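Local coordinates for putative Lipoprotein (Shewanella oneidensis, PDB 3U24), which is of unknown function but binds zinc and calcium ions and belongs to a family placed in the metallopeptidase MA clan, at residues L309-F319 with E391-L402; P347-E355 with N374-L382. One frame throughout, in Å; residues are numbered along the deposited sequence. Where two conformers were deposited one is given.

Contact 1: residues L309-F319 with E391-L402. With ZN (zinc ion), chain E; ZN (zinc ion), chain I; ZN (zinc ion), chain G.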
loop_
_atom_site.group_PDB
_atom_site.type_symbol
_atom_site.label_atom_id
_atom_site.label_comp_id
_atom_site.label_asym_id
_atom_site.label_seq_id
_atom_site.Cartn_x
_atom_site.Cartn_y
_atom_site.Cartn_z
ATOM N N LEU A 309 -14.194 -21.871 -15.604
ATOM C CA LEU A 309 -13.784 -22.325 -14.279
ATOM C C LEU A 309 -14.252 -21.346 -13.196
ATOM O O LEU A 309 -14.615 -21.768 -12.100
ATOM C CB LEU A 309 -12.272 -22.509 -14.193
ATOM C CG LEU A 309 -11.691 -23.625 -15.067
ATOM C CD1 LEU A 309 -10.161 -23.605 -15.001
ATOM C CD2 LEU A 309 -12.265 -24.981 -14.655
ATOM N N SER A 310 -14.323 -20.052 -13.523
ATOM C CA SER A 310 -14.683 -19.049 -12.541
ATOM C C SER A 310 -16.113 -19.198 -12.056
ATOM O O SER A 310 -16.480 -18.602 -11.049
ATOM C CB SER A 310 -14.522 -17.653 -13.142
ATOM O OG SER A 310 -13.156 -17.455 -13.500
ATOM N N THR A 311 -16.940 -19.948 -12.782
ATOM C CA THR A 311 -18.262 -20.214 -12.281
ATOM C C THR A 311 -18.295 -21.208 -11.132
ATOM O O THR A 311 -19.323 -21.379 -10.546
ATOM C CB THR A 311 -19.232 -20.691 -13.388
ATOM O OG1 THR A 311 -18.849 -22.008 -13.811
ATOM C CG2 THR A 311 -19.223 -19.683 -14.582
ATOM N N LYS A 312 -17.201 -21.879 -10.793
ATOM C CA LYS A 312 -17.213 -22.703 -9.584
ATOM C C LYS A 312 -16.757 -21.824 -8.432
ATOM O O LYS A 312 -15.597 -21.372 -8.394
ATOM C CB LYS A 312 -16.317 -23.941 -9.729
ATOM C CG LYS A 312 -16.462 -24.989 -8.598
ATOM C CD LYS A 312 -15.442 -26.142 -8.755
ATOM C CE LYS A 312 -15.338 -27.048 -7.522
ATOM N NZ LYS A 312 -16.621 -27.736 -7.198
ATOM N N HIS A 313 -17.648 -21.558 -7.487
ATOM C CA HIS A 313 -17.306 -20.677 -6.377
ATOM C C HIS A 313 -18.151 -20.986 -5.217
ATOM O O HIS A 313 -19.169 -21.661 -5.357
ATOM C CB HIS A 313 -17.475 -19.218 -6.740
ATOM C CG HIS A 313 -18.864 -18.868 -7.183
ATOM N ND1 HIS A 313 -19.876 -18.758 -6.327
ATOM C CD2 HIS A 313 -19.386 -18.632 -8.450
ATOM C CE1 HIS A 313 -20.998 -18.453 -7.001
ATOM N NE2 HIS A 313 -20.681 -18.329 -8.290
ATOM N N VAL A 314 -17.746 -20.499 -4.049
ATOM C CA VAL A 314 -18.543 -20.721 -2.860
ATOM C C VAL A 314 -19.871 -20.005 -3.035
ATOM O O VAL A 314 -19.930 -18.972 -3.709
ATOM C CB VAL A 314 -17.817 -20.256 -1.554
ATOM C CG1 VAL A 314 -17.650 -18.742 -1.531
ATOM C CG2 VAL A 314 -18.595 -20.735 -0.340
ATOM N N LYS A 315 -20.927 -20.577 -2.464
ATOM C CA LYS A 315 -22.236 -19.928 -2.397
ATOM C C LYS A 315 -22.077 -18.656 -1.588
ATOM O O LYS A 315 -21.354 -18.631 -0.609
ATOM C CB LYS A 315 -23.311 -20.826 -1.735
ATOM C CG LYS A 315 -24.104 -21.717 -2.693
ATOM C CD LYS A 315 -24.881 -22.823 -1.963
ATOM C CE LYS A 315 -24.160 -24.191 -2.021
ATOM N NZ LYS A 315 -24.447 -25.085 -0.854
ATOM N N ARG A 316 -22.777 -17.622 -2.015
ATOM C CA ARG A 316 -22.630 -16.294 -1.491
ATOM C C ARG A 316 -22.761 -16.191 0.023
ATOM O O ARG A 316 -21.902 -15.607 0.667
ATOM C CB ARG A 316 -23.675 -15.438 -2.167
ATOM C CG ARG A 316 -23.814 -14.036 -1.646
ATOM C CD ARG A 316 -25.003 -13.325 -2.309
ATOM N NE ARG A 316 -24.982 -11.926 -1.914
ATOM C CZ ARG A 316 -25.857 -11.011 -2.302
ATOM N NH1 ARG A 316 -26.850 -11.331 -3.133
ATOM N NH2 ARG A 316 -25.729 -9.767 -1.856
ATOM N N ASP A 317 -23.835 -16.748 0.567
ATOM C CA ASP A 317 -24.119 -16.667 1.998
ATOM C C ASP A 317 -23.097 -17.472 2.862
ATOM O O ASP A 317 -22.992 -17.236 4.055
ATOM C CB ASP A 317 -25.568 -17.119 2.278
ATOM C CG ASP A 317 -26.649 -16.060 1.874
ATOM O OD1 ASP A 317 -26.326 -14.940 1.411
ATOM O OD2 ASP A 317 -27.857 -16.368 2.039
ATOM N N ASP A 318 -22.321 -18.369 2.242
ATOM C CA ASP A 318 -21.277 -19.120 2.933
ATOM C C ASP A 318 -19.855 -18.575 2.776
ATOM O O ASP A 318 -18.914 -19.232 3.147
ATOM C CB ASP A 318 -21.310 -20.579 2.480
ATOM C CG ASP A 318 -22.629 -21.247 2.816
ATOM O OD1 ASP A 318 -23.235 -20.884 3.848
ATOM O OD2 ASP A 318 -23.057 -22.121 2.033
ATOM N N PHE A 319 -19.708 -17.379 2.239
ATOM C CA PHE A 319 -18.409 -16.844 1.899
ATOM C C PHE A 319 -17.509 -16.799 3.159
ATOM O O PHE A 319 -16.404 -17.347 3.178
ATOM C CB PHE A 319 -18.559 -15.450 1.271
ATOM C CG PHE A 319 -17.260 -14.844 0.838
ATOM C CD1 PHE A 319 -16.614 -15.298 -0.285
ATOM C CD2 PHE A 319 -16.687 -13.804 1.552
ATOM C CE1 PHE A 319 -15.397 -14.740 -0.685
ATOM C CE2 PHE A 319 -15.469 -13.238 1.161
ATOM C CZ PHE A 319 -14.813 -13.720 0.056
ATOM N N GLU A 391 -22.275 -11.858 -7.667
ATOM C CA GLU A 391 -21.864 -12.928 -8.531
ATOM C C GLU A 391 -20.529 -12.579 -9.184
ATOM O O GLU A 391 -19.670 -13.450 -9.282
ATOM C CB GLU A 391 -22.911 -13.274 -9.551
ATOM C CG GLU A 391 -22.484 -14.328 -10.557
ATOM C CD GLU A 391 -22.371 -15.768 -10.035
ATOM O OE1 GLU A 391 -22.920 -16.155 -8.984
ATOM O OE2 GLU A 391 -21.717 -16.542 -10.767
ATOM N N SER A 392 -20.330 -11.337 -9.608
ATOM C CA SER A 392 -19.040 -10.974 -10.221
ATOM C C SER A 392 -17.885 -11.124 -9.237
ATOM O O SER A 392 -16.789 -11.529 -9.611
ATOM C CB SER A 392 -19.035 -9.542 -10.776
ATOM O OG SER A 392 -19.825 -9.477 -11.955
ATOM N N TYR A 393 -18.140 -10.766 -7.988
ATOM C CA TYR A 393 -17.152 -10.873 -6.947
ATOM C C TYR A 393 -16.782 -12.320 -6.706
ATOM O O TYR A 393 -15.614 -12.632 -6.591
ATOM C CB TYR A 393 -17.687 -10.252 -5.673
ATOM C CG TYR A 393 -16.706 -10.156 -4.557
ATOM C CD1 TYR A 393 -16.568 -11.209 -3.650
ATOM C CD2 TYR A 393 -15.926 -8.999 -4.369
ATOM C CE1 TYR A 393 -15.659 -11.138 -2.592
ATOM C CE2 TYR A 393 -15.017 -8.913 -3.298
ATOM C CZ TYR A 393 -14.882 -9.982 -2.414
ATOM O OH TYR A 393 -13.991 -9.942 -1.343
ATOM N N LEU A 394 -17.779 -13.190 -6.627
ATOM C CA LEU A 394 -17.541 -14.601 -6.402
ATOM C C LEU A 394 -16.844 -15.257 -7.573
ATOM O O LEU A 394 -16.087 -16.206 -7.375
ATOM C CB LEU A 394 -18.848 -15.332 -6.077
ATOM C CG LEU A 394 -19.466 -14.960 -4.723
ATOM C CD1 LEU A 394 -20.882 -15.494 -4.591
ATOM C CD2 LEU A 394 -18.598 -15.509 -3.598
ATOM N N ARG A 395 -17.051 -14.757 -8.786
ATOM C CA ARG A 395 -16.262 -15.248 -9.913
ATOM C C ARG A 395 -14.766 -14.872 -9.857
ATOM O O ARG A 395 -13.913 -15.653 -10.273
ATOM C CB ARG A 395 -16.858 -14.796 -11.217
ATOM C CG ARG A 395 -18.224 -15.412 -11.377
ATOM C CD ARG A 395 -18.663 -15.547 -12.791
ATOM N NE ARG A 395 -20.069 -15.964 -12.795
ATOM C CZ ARG A 395 -20.829 -15.932 -13.872
ATOM N NH1 ARG A 395 -20.306 -15.552 -15.022
ATOM N NH2 ARG A 395 -22.096 -16.294 -13.811
ATOM N N GLU A 396 -14.478 -13.667 -9.371
ATOM C CA GLU A 396 -13.117 -13.224 -9.126
ATOM C C GLU A 396 -12.535 -14.106 -7.999
ATOM O O GLU A 396 -11.484 -14.748 -8.167
ATOM C CB GLU A 396 -13.137 -11.746 -8.695
ATOM C CG GLU A 396 -12.211 -10.793 -9.445
ATOM C CD GLU A 396 -11.905 -9.533 -8.638
ATOM O OE1 GLU A 396 -12.843 -8.722 -8.364
ATOM O OE2 GLU A 396 -10.710 -9.357 -8.268
ATOM N N TYR A 397 -13.250 -14.176 -6.878
ATOM C CA TYR A 397 -12.809 -14.990 -5.709
ATOM C C TYR A 397 -13.403 -16.399 -5.699
ATOM O O TYR A 397 -14.017 -16.837 -4.734
ATOM C CB TYR A 397 -12.976 -14.232 -4.392
ATOM C CG TYR A 397 -12.194 -12.940 -4.429
ATOM C CD1 TYR A 397 -10.825 -12.916 -4.169
ATOM C CD2 TYR A 397 -12.807 -11.763 -4.763
ATOM C CE1 TYR A 397 -10.095 -11.741 -4.231
ATOM C CE2 TYR A 397 -12.091 -10.584 -4.851
ATOM C CZ TYR A 397 -10.736 -10.581 -4.583
ATOM O OH TYR A 397 -10.058 -9.385 -4.670
ATOM N N ASN A 398 -13.108 -17.113 -6.774
ATOM C CA ASN A 398 -13.687 -18.409 -7.058
ATOM C C ASN A 398 -13.065 -19.577 -6.227
ATOM O O ASN A 398 -12.316 -19.354 -5.298
ATOM C CB ASN A 398 -13.598 -18.619 -8.575
ATOM C CG ASN A 398 -12.171 -18.607 -9.078
ATOM O OD1 ASN A 398 -11.373 -19.422 -8.620
ATOM N ND2 ASN A 398 -11.821 -17.650 -9.994
ATOM N N HIS A 399 -13.404 -20.819 -6.523
ATOM C CA HIS A 399 -13.004 -21.965 -5.682
ATOM C C HIS A 399 -11.506 -21.997 -5.464
ATOM O O HIS A 399 -11.027 -22.301 -4.369
ATOM C CB HIS A 399 -13.465 -23.259 -6.365
ATOM C CG HIS A 399 -13.012 -24.524 -5.667
ATOM N ND1 HIS A 399 -13.572 -24.958 -4.504
ATOM C CD2 HIS A 399 -12.059 -25.459 -6.013
ATOM C CE1 HIS A 399 -12.976 -26.086 -4.124
ATOM N NE2 HIS A 399 -12.039 -26.386 -5.042
ATOM N N TRP A 400 -10.750 -21.685 -6.505
ATOM C CA TRP A 400 -9.300 -21.628 -6.410
ATOM C C TRP A 400 -8.736 -20.325 -5.892
ATOM O O TRP A 400 -7.853 -20.334 -5.014
ATOM C CB TRP A 400 -8.685 -21.969 -7.737
ATOM C CG TRP A 400 -9.125 -23.343 -8.231
ATOM C CD1 TRP A 400 -8.555 -24.564 -7.927
ATOM C CD2 TRP A 400 -10.270 -23.671 -9.087
ATOM N NE1 TRP A 400 -9.219 -25.582 -8.554
ATOM C CE2 TRP A 400 -10.252 -25.111 -9.263
ATOM C CE3 TRP A 400 -11.270 -22.945 -9.675
ATOM C CZ2 TRP A 400 -11.209 -25.775 -10.000
ATOM C CZ3 TRP A 400 -12.201 -23.603 -10.451
ATOM C CH2 TRP A 400 -12.172 -24.989 -10.608
ATOM N N ILE A 401 -9.225 -19.201 -6.394
ATOM C CA ILE A 401 -8.620 -17.921 -6.063
ATOM C C ILE A 401 -8.866 -17.587 -4.593
ATOM O O ILE A 401 -8.034 -16.960 -3.975
ATOM C CB ILE A 401 -9.117 -16.781 -6.977
ATOM C CG1 ILE A 401 -8.588 -16.945 -8.417
ATOM C CG2 ILE A 401 -8.815 -15.405 -6.411
ATOM C CD1 ILE A 401 -7.092 -16.940 -8.623
ATOM N N LEU A 402 -9.996 -17.997 -4.034
ATOM C CA LEU A 402 -10.266 -17.781 -2.628
ATOM C C LEU A 402 -9.200 -18.446 -1.717
ATOM O O LEU A 402 -8.842 -17.908 -0.699
ATOM C CB LEU A 402 -11.671 -18.274 -2.285
ATOM C CG LEU A 402 -12.118 -18.049 -0.836
ATOM C CD1 LEU A 402 -11.924 -16.570 -0.425
ATOM C CD2 LEU A 402 -13.546 -18.549 -0.614
HETATM ZN ZN ZN E . -22.035 -18.329 -9.694
HETATM ZN ZN ZN I . -15.364 -24.001 -3.192
HETATM ZN ZN ZN G . -10.854 -28.065 -5.024
HETATM O O HOH W 1 -15.238 -19.363 -4.050
HETATM O O HOH W 2 -10.707 -28.784 -7.104
HETATM O O HOH W 3 -8.850 -27.064 -4.945
HETATM O O HOH W 4 -14.927 -21.961 -2.417
#

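Contact 2: residues P347-E355 with N374-L382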
loop_
_atom_site.group_PDB
_atom_site.type_symbol
_atom_site.label_atom_id
_atom_site.label_comp_id
_atom_site.label_asym_id
_atom_site.label_seq_id
_atom_site.Cartn_x
_atom_site.Cartn_y
_atom_site.Cartn_z
ATOM N N PRO A 347 -4.419 -17.739 17.625
ATOM C CA PRO A 347 -5.377 -18.146 16.604
ATOM C C PRO A 347 -5.975 -16.905 15.927
ATOM O O PRO A 347 -6.349 -15.951 16.620
ATOM C CB PRO A 347 -6.433 -18.901 17.413
ATOM C CG PRO A 347 -6.469 -18.171 18.711
ATOM C CD PRO A 347 -5.071 -17.648 18.949
ATOM N N LEU A 348 -6.058 -16.917 14.594
ATOM C CA LEU A 348 -6.508 -15.742 13.851
ATOM C C LEU A 348 -8.012 -15.659 13.861
ATOM O O LEU A 348 -8.693 -16.610 13.482
ATOM C CB LEU A 348 -5.999 -15.801 12.410
ATOM C CG LEU A 348 -6.334 -14.650 11.450
ATOM C CD1 LEU A 348 -6.051 -13.267 12.025
ATOM C CD2 LEU A 348 -5.574 -14.887 10.149
ATOM N N VAL A 349 -8.535 -14.512 14.260
ATOM C CA VAL A 349 -9.971 -14.333 14.359
ATOM C C VAL A 349 -10.548 -13.755 13.074
ATOM O O VAL A 349 -10.256 -12.609 12.730
ATOM C CB VAL A 349 -10.343 -13.354 15.494
ATOM C CG1 VAL A 349 -11.866 -13.146 15.513
ATOM C CG2 VAL A 349 -9.804 -13.860 16.838
ATOM N N VAL A 350 -11.396 -14.513 12.385
ATOM C CA VAL A 350 -12.011 -13.977 11.193
ATOM C C VAL A 350 -13.197 -13.206 11.657
ATOM O O VAL A 350 -13.946 -13.683 12.481
ATOM C CB VAL A 350 -12.487 -15.047 10.215
ATOM C CG1 VAL A 350 -13.026 -14.379 8.960
ATOM C CG2 VAL A 350 -11.353 -15.989 9.862
ATOM N N ARG A 351 -13.351 -11.997 11.139
ATOM C CA ARG A 351 -14.493 -11.166 11.464
ATOM C C ARG A 351 -15.021 -10.542 10.197
ATOM O O ARG A 351 -14.283 -10.248 9.253
ATOM C CB ARG A 351 -14.144 -10.067 12.489
ATOM C CG ARG A 351 -14.167 -8.630 11.954
ATOM C CD ARG A 351 -13.720 -7.613 12.998
ATOM N NE ARG A 351 -12.934 -6.531 12.402
ATOM C CZ ARG A 351 -12.281 -5.591 13.088
ATOM N NH1 ARG A 351 -11.570 -4.673 12.437
ATOM N NH2 ARG A 351 -12.326 -5.560 14.417
ATOM N N GLU A 352 -16.321 -10.317 10.228
ATOM C CA GLU A 352 -17.042 -9.725 9.135
ATOM C C GLU A 352 -16.704 -8.207 9.141
ATOM O O GLU A 352 -16.930 -7.519 10.144
ATOM C CB GLU A 352 -18.570 -10.099 9.203
ATOM C CG GLU A 352 -19.158 -10.750 10.494
ATOM C CD GLU A 352 -18.945 -12.290 10.725
ATOM O OE1 GLU A 352 -18.068 -12.615 11.562
ATOM O OE2 GLU A 352 -19.669 -13.182 10.169
ATOM N N THR A 353 -16.123 -7.719 8.036
ATOM C CA THR A 353 -15.479 -6.389 7.978
ATOM C C THR A 353 -16.402 -5.301 8.444
ATOM O O THR A 353 -17.514 -5.202 7.939
ATOM C CB THR A 353 -15.065 -5.936 6.548
ATOM O OG1 THR A 353 -14.246 -6.924 5.913
ATOM C CG2 THR A 353 -14.295 -4.596 6.600
ATOM N N PRO A 354 -15.945 -4.470 9.397
ATOM C CA PRO A 354 -16.694 -3.245 9.715
ATOM C C PRO A 354 -16.396 -2.087 8.739
ATOM O O PRO A 354 -15.223 -1.805 8.435
ATOM C CB PRO A 354 -16.242 -2.904 11.147
ATOM C CG PRO A 354 -15.483 -4.100 11.640
ATOM C CD PRO A 354 -14.928 -4.769 10.418
ATOM N N GLU A 355 -17.470 -1.460 8.243
ATOM C CA GLU A 355 -17.410 -0.228 7.435
ATOM C C GLU A 355 -16.070 0.018 6.697
ATOM O O GLU A 355 -15.759 -0.627 5.684
ATOM C CB GLU A 355 -17.836 0.962 8.334
ATOM C CG GLU A 355 -16.951 2.209 8.361
ATOM C CD GLU A 355 -16.158 2.354 9.651
ATOM O OE1 GLU A 355 -16.404 3.325 10.408
ATOM O OE2 GLU A 355 -15.290 1.498 9.911
ATOM N N ASN A 374 -6.540 -5.260 19.036
ATOM C CA ASN A 374 -6.396 -6.656 18.632
ATOM C C ASN A 374 -6.162 -6.790 17.107
ATOM O O ASN A 374 -6.325 -5.812 16.368
ATOM C CB ASN A 374 -7.644 -7.424 19.075
ATOM C CG ASN A 374 -7.364 -8.885 19.342
ATOM O OD1 ASN A 374 -6.206 -9.303 19.419
ATOM N ND2 ASN A 374 -8.429 -9.677 19.481
ATOM N N THR A 375 -5.765 -7.982 16.652
ATOM C CA THR A 375 -5.527 -8.250 15.221
ATOM C C THR A 375 -6.609 -9.139 14.666
ATOM O O THR A 375 -6.827 -10.210 15.198
ATOM C CB THR A 375 -4.161 -8.959 14.974
ATOM O OG1 THR A 375 -3.099 -8.192 15.560
ATOM C CG2 THR A 375 -3.886 -9.123 13.462
ATOM N N TYR A 376 -7.259 -8.706 13.585
ATOM C CA TYR A 376 -8.292 -9.500 12.887
ATOM C C TYR A 376 -8.056 -9.732 11.377
ATOM O O TYR A 376 -7.355 -8.974 10.717
ATOM C CB TYR A 376 -9.652 -8.803 12.988
ATOM C CG TYR A 376 -10.038 -8.366 14.366
ATOM C CD1 TYR A 376 -10.759 -9.213 15.214
ATOM C CD2 TYR A 376 -9.705 -7.091 14.832
ATOM C CE1 TYR A 376 -11.123 -8.804 16.490
ATOM C CE2 TYR A 376 -10.068 -6.677 16.112
ATOM C CZ TYR A 376 -10.773 -7.535 16.933
ATOM O OH TYR A 376 -11.114 -7.128 18.203
ATOM N N TYR A 377 -8.722 -10.755 10.833
ATOM C CA TYR A 377 -8.878 -10.928 9.390
ATOM C C TYR A 377 -10.268 -10.419 9.003
ATOM O O TYR A 377 -11.279 -11.099 9.223
ATOM C CB TYR A 377 -8.710 -12.405 9.026
ATOM C CG TYR A 377 -8.591 -12.768 7.555
ATOM C CD1 TYR A 377 -8.338 -11.824 6.575
ATOM C CD2 TYR A 377 -8.655 -14.096 7.166
ATOM C CE1 TYR A 377 -8.206 -12.189 5.244
ATOM C CE2 TYR A 377 -8.507 -14.482 5.851
ATOM C CZ TYR A 377 -8.280 -13.531 4.888
ATOM O OH TYR A 377 -8.173 -13.923 3.581
ATOM N N ASN A 378 -10.295 -9.211 8.449
ATOM C CA ASN A 378 -11.505 -8.568 7.940
ATOM C C ASN A 378 -11.928 -9.173 6.601
ATOM O O ASN A 378 -11.241 -9.018 5.601
ATOM C CB ASN A 378 -11.278 -7.069 7.749
ATOM C CG ASN A 378 -10.981 -6.354 9.045
ATOM O OD1 ASN A 378 -11.636 -6.588 10.056
ATOM N ND2 ASN A 378 -9.984 -5.470 9.024
ATOM N N VAL A 379 -13.058 -9.864 6.595
ATOM C CA VAL A 379 -13.577 -10.490 5.391
ATOM C C VAL A 379 -14.969 -9.912 5.221
ATOM O O VAL A 379 -15.802 -10.081 6.120
ATOM C CB VAL A 379 -13.678 -12.009 5.583
ATOM C CG1 VAL A 379 -14.492 -12.638 4.467
ATOM C CG2 VAL A 379 -12.283 -12.621 5.647
ATOM N N THR A 380 -15.216 -9.205 4.120
ATOM C CA THR A 380 -16.516 -8.542 3.925
ATOM C C THR A 380 -17.585 -9.488 3.427
ATOM O O THR A 380 -17.452 -9.980 2.286
ATOM C CB THR A 380 -16.454 -7.365 2.933
ATOM O OG1 THR A 380 -15.391 -6.496 3.346
ATOM C CG2 THR A 380 -17.819 -6.587 2.913
ATOM N N PRO A 381 -18.653 -9.725 4.266
ATOM C CA PRO A 381 -19.799 -10.439 3.695
ATOM C C PRO A 381 -20.362 -9.699 2.455
ATOM O O PRO A 381 -20.129 -8.476 2.234
ATOM C CB PRO A 381 -20.833 -10.536 4.870
ATOM C CG PRO A 381 -20.361 -9.608 5.932
ATOM C CD PRO A 381 -18.881 -9.368 5.695
ATOM N N LEU A 382 -21.049 -10.482 1.636
ATOM C CA LEU A 382 -21.634 -9.986 0.414
ATOM C C LEU A 382 -23.110 -9.695 0.714
ATOM O O LEU A 382 -23.996 -10.496 0.433
ATOM C CB LEU A 382 -21.420 -11.021 -0.690
ATOM C CG LEU A 382 -19.983 -11.538 -0.733
ATOM C CD1 LEU A 382 -19.774 -12.567 -1.825
ATOM C CD2 LEU A 382 -19.032 -10.363 -0.881
#

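Contact 1: residues L309-F319 with E391-L402
His313 and Glu391 meet through a zinc ion: His313 NE2 binds it at 1.9 Å, while the Glu391 carboxylate straddles it, OE2 at 2.1 Å and OE1 at 2.5 Å; one more ligand atom comes from outside the two segments. Behind the metal, His313 ND1 donates to Val314 O (2.6 Å), which fixes the ring's rotation. Glu391 OE2 also receives Arg395 NE through its anti lone pair, a salt bridge that probably offsets part of its charge, and Thr311 CG2 sits over that guanidinium. His399 binds a zinc ion through each ring nitrogen, and Lys312 CE lies over the centre of its ring.

In this largely helical fold, the loop joining helices 298-309 and 319-337 packs on the non-helical break between helices 387-396 and 401-409. Backbone bonding across it is sparse: His399 N donates to Lys312 O (2.9 Å), and a water joins Val314 N to Tyr397 O. Asparagine suits the break because one amide serves both helices: Asn398 OD1 caps the next at Ile401 N (3.1 Å), and ND2 donates back to Arg395 O. An alanine here would forfeit both bonds and would probably leave Ile401 N uncapped and let the turn carrying His399 shift.

Apolar packing continues from the His313 ring. Leu394 CB rests on one face of it, and the two leucine methyls diverge, CD1 to Arg316 CB and CD2 to Phe319 CD1. With CG anti to the backbone N (chi1 -178°), Phe319 is carried toward helix 387-396, its face to the edge of Tyr393 in an offset edge-to-face pair, planes 73° apart.

Contact 2: residues P347-E355 with N374-L382
Arg351 lays its guanidinium nearly flat on the ring of Tyr376, the two planes 23° apart and CZ 4.0 Å from the ring centroid. Both project from the same face of a parallel strand pair, 349-352 beside 376-379, in a small mixed sheet whose third strand, 362-364, runs antiparallel on the other side of 376-379. The stack is off-centre, NH2 lying over the CD2-CE2 rim of the tyrosine, so this is a cation-pi contact with the cation displaced from the ring's middle. Pro354 CG lies over the rim of the opposite face of the guanidinium.

Asn378 runs alongside Arg351 with its amide 17° from the guanidinium plane. Its OD1 accepts from NE at 2.7 Å, nearly along the C=O axis, and takes a second, weak bond from NH1; arginine suits the place because one planar head can stack and donate together.

On the other face, beta-branched and aromatic groups pack toward helix 319-337. Val350 CG1 meets Val379 CG2 at 3.8 Å, and that same methyl of Val379 sits over the centre of the Tyr377 ring. With CG anti to the backbone N (chi1 -169°), Tyr377 directs its hydroxyl to Asn406.

Between the strands, Arg351 works in both directions, its N donating to Tyr377 O and its O accepting from Val379 N, each at 3.0 Å. Past the strand ends, the hydroxyls Thr353 OG1 and Thr380 OG1 share a hydrogen bond of 2.8 Å.

Overall arrangement
Both contacts lie on the same side of the chain's centre, contact 2 nested inside the chain loop that contact 1 closes. Contact 1 has the larger buried share, 7 of 17 touching residues against 3 of 14; in contact 2, strand 349-352 is an outermost strand of its sheet. One zinc ion bridges the two segments of contact 1, those on His399 drawing no ligand from 309-319, and one direct backbone hydrogen bond joins them, whereas contact 2 relies on regular strand pairing. Leu382, between strand 376-379 and helix 387-396, packs its methyls on Leu394 and Tyr393, and its carbonyl probably accepts from Arg316. Phe319, opening helix 319-337, touches Val379 too, so that helix borders both contacts.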